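Local coordinates for DegV family protein (Eubacterium eligens, PDB 3FDJ) that is of unknown function but belongs to the DegV family, whose characterised members bind fatty acids, so that it probably binds a lipid, at residues E180-G188 with A198-L208. Numbering follows the deposited sequence.
With NA (sodium ion), chain E; ACY (acetic acid), chain F.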
# COMPACT_ATOMS: atom_id res chain seq x y z
N GLU A 180 19.26 11.13 -4.36
CA GLU A 180 20.63 10.63 -4.38
C GLU A 180 21.53 11.44 -3.46
O GLU A 180 22.60 10.95 -3.08
CB GLU A 180 21.18 10.60 -5.81
CG GLU A 180 20.54 9.49 -6.66
CD GLU A 180 20.76 9.68 -8.17
OE1 GLU A 180 21.68 10.41 -8.59
OE2 GLU A 180 19.97 9.08 -8.95
N VAL A 181 21.13 12.67 -3.13
CA VAL A 181 21.90 13.53 -2.23
C VAL A 181 21.63 13.10 -0.78
O VAL A 181 20.47 12.92 -0.39
CB VAL A 181 21.53 15.02 -2.42
CG1 VAL A 181 22.16 15.91 -1.35
CG2 VAL A 181 21.96 15.48 -3.81
N LEU A 182 22.70 12.92 -0.00
CA LEU A 182 22.56 12.41 1.38
C LEU A 182 21.79 13.41 2.25
O LEU A 182 22.17 14.58 2.34
CB LEU A 182 23.93 12.17 2.00
CG LEU A 182 23.92 11.49 3.39
CD1 LEU A 182 23.47 10.03 3.27
CD2 LEU A 182 25.28 11.60 4.02
N GLY A 183 20.72 12.92 2.88
CA GLY A 183 19.87 13.76 3.72
C GLY A 183 18.66 14.38 3.03
O GLY A 183 17.87 15.09 3.67
N ILE A 184 18.52 14.14 1.72
CA ILE A 184 17.37 14.62 0.98
C ILE A 184 16.38 13.48 0.75
O ILE A 184 16.76 12.42 0.27
CB ILE A 184 17.75 15.23 -0.41
CG1 ILE A 184 18.69 16.40 -0.22
CG2 ILE A 184 16.50 15.71 -1.16
CD1 ILE A 184 18.12 17.51 0.68
N SER A 185 15.12 13.73 1.09
CA SER A 185 14.00 12.86 0.75
C SER A 185 13.11 13.49 -0.29
O SER A 185 13.07 14.71 -0.41
CB SER A 185 13.16 12.61 1.99
OG SER A 185 13.91 11.94 2.98
N VAL A 186 12.38 12.66 -1.03
CA VAL A 186 11.36 13.11 -1.96
C VAL A 186 10.01 12.81 -1.38
O VAL A 186 9.76 11.69 -0.90
CB VAL A 186 11.47 12.43 -3.33
CG1 VAL A 186 10.24 12.77 -4.23
CG2 VAL A 186 12.81 12.82 -3.99
N ILE A 187 9.16 13.83 -1.39
CA ILE A 187 7.79 13.71 -0.92
C ILE A 187 6.88 13.47 -2.13
O ILE A 187 6.97 14.17 -3.14
CB ILE A 187 7.33 14.99 -0.18
CG1 ILE A 187 8.23 15.28 1.01
CG2 ILE A 187 5.87 14.85 0.29
CD1 ILE A 187 7.96 16.68 1.64
N GLY A 188 6.02 12.46 -2.04
CA GLY A 188 5.10 12.13 -3.11
C GLY A 188 3.67 11.97 -2.65
O GLY A 188 3.37 11.96 -1.44
N ALA A 198 5.51 13.27 -7.63
CA ALA A 198 6.44 13.91 -6.70
C ALA A 198 5.96 15.34 -6.39
O ALA A 198 5.62 16.09 -7.28
CB ALA A 198 7.87 13.91 -7.29
N ILE A 199 5.90 15.66 -5.11
CA ILE A 199 5.41 16.94 -4.62
C ILE A 199 6.60 17.88 -4.39
O ILE A 199 6.51 19.08 -4.61
CB ILE A 199 4.68 16.77 -3.26
CG1 ILE A 199 3.28 16.20 -3.47
CG2 ILE A 199 4.62 18.11 -2.49
CD1 ILE A 199 2.55 15.91 -2.19
N GLY A 200 7.70 17.32 -3.93
CA GLY A 200 8.88 18.11 -3.67
C GLY A 200 9.93 17.37 -2.87
O GLY A 200 9.78 16.23 -2.56
N LYS A 201 11.01 18.06 -2.56
CA LYS A 201 12.12 17.45 -1.82
C LYS A 201 12.09 17.98 -0.42
O LYS A 201 11.46 19.01 -0.14
CB LYS A 201 13.45 17.81 -2.47
CG LYS A 201 13.92 19.21 -2.17
CD LYS A 201 15.04 19.62 -3.05
CE LYS A 201 16.24 19.98 -2.27
NZ LYS A 201 17.41 20.07 -3.18
N CYS A 202 12.82 17.33 0.47
CA CYS A 202 12.80 17.73 1.82
C CYS A 202 14.10 17.38 2.54
O CYS A 202 14.56 16.25 2.48
CB CYS A 202 11.64 16.99 2.44
SG CYS A 202 11.26 17.59 3.98
N ARG A 203 14.71 18.35 3.22
CA ARG A 203 15.89 18.07 4.05
C ARG A 203 15.54 17.95 5.55
O ARG A 203 15.46 18.97 6.28
CB ARG A 203 16.98 19.13 3.87
CG ARG A 203 18.23 18.80 4.71
CD ARG A 203 19.48 19.64 4.38
NE ARG A 203 20.23 19.06 3.26
CZ ARG A 203 21.01 17.98 3.33
NH1 ARG A 203 21.60 17.53 2.23
NH2 ARG A 203 21.20 17.34 4.48
N GLY A 204 15.36 16.72 5.99
CA GLY A 204 15.25 16.40 7.40
C GLY A 204 13.83 16.21 7.89
O GLY A 204 12.87 16.68 7.27
N ASP A 205 13.72 15.55 9.03
CA ASP A 205 12.44 15.22 9.63
C ASP A 205 11.56 16.42 9.96
O ASP A 205 10.35 16.40 9.67
CB ASP A 205 12.65 14.42 10.91
CG ASP A 205 13.36 13.08 10.69
OD1 ASP A 205 13.45 12.61 9.53
OD2 ASP A 205 13.80 12.50 11.72
N LYS A 206 12.13 17.45 10.57
CA LYS A 206 11.29 18.57 10.98
C LYS A 206 10.66 19.27 9.78
O LYS A 206 9.47 19.63 9.81
CB LYS A 206 12.07 19.57 11.84
CG LYS A 206 12.29 19.05 13.26
CD LYS A 206 12.94 20.13 14.10
CE LYS A 206 14.42 20.13 13.91
NZ LYS A 206 15.05 19.17 14.85
N LYS A 207 11.43 19.43 8.71
CA LYS A 207 10.91 20.05 7.50
C LYS A 207 9.81 19.21 6.85
O LYS A 207 8.80 19.73 6.37
CB LYS A 207 12.04 20.32 6.52
CG LYS A 207 12.88 21.54 6.87
CD LYS A 207 13.80 21.95 5.71
CE LYS A 207 14.88 22.91 6.15
NZ LYS A 207 15.95 22.18 6.95
N LEU A 208 9.99 17.89 6.87
CA LEU A 208 8.94 16.97 6.42
C LEU A 208 7.64 17.15 7.22
O LEU A 208 6.55 17.23 6.64
CB LEU A 208 9.43 15.51 6.47
CG LEU A 208 8.36 14.45 6.17
CD1 LEU A 208 7.86 14.60 4.73
CD2 LEU A 208 8.92 13.07 6.46
NA NA E . 18.41 10.74 0.06
C ACY F . 20.18 20.53 0.31
O ACY F . 20.81 19.48 0.05
OXT ACY F . 19.53 20.70 1.37
CH3 ACY F . 20.22 21.64 -0.71
O HOH W 1 15.38 14.08 4.80
O HOH W 2 18.43 10.68 2.19
O HOH W 3 20.19 9.34 0.19
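Ser185 and Cys202 form a hydrogen-bonded pair in the antiparallel beta hairpin of strands 184-190 and 196-203. Ser185 N donates to Cys202 O at 2.9 Å, almost straight at 176°. The return bond, from Cys202 N to Ser185 O, is more bent. A classic beta bulge follows, where one residue, Ile187, is set against two, Ile199 and Gly200. Ile187 O accepts a short bond from Ile199 N (2.7 Å) and a weak one from Gly200 N. Strand 196-203 is outermost in its sheet within the chain, while Val186 and Gly188 bond on the other side to strand 153-159.

Ile187 lies on the face shared with Cys202. With CG1 anti to the carbonyl carbon (chi1 -59°) and the chain extended beyond it, CD1 reaches Leu208 CD1 at 3.7 Å and also touches Cys202 CB. This contact packs the first turn of helix 205-219 against the hairpin. Val186, on the reverse face, meets Ala198 through CG1.

Ile184 binds the sodium ion through its backbone O, together with the carbonyls of Lys160 and Ala179 and two waters. Its CD1 lies 3.7 Å from Arg203 NE, and its CG2 rests on Lys201 CB. Replacing Ile184 with an alanine would probably open a gap beside Lys201 and leave the Arg203 side chain less well packed. A bend at chi3 turns the Arg203 guanidinium so that NE and NH1 bind an acetic acid molecule, probably from the crystallisation liquor. NH1 also donates to Leu182 O at 3.0 Å, with that oxygen 24° out of the guanidinium plane.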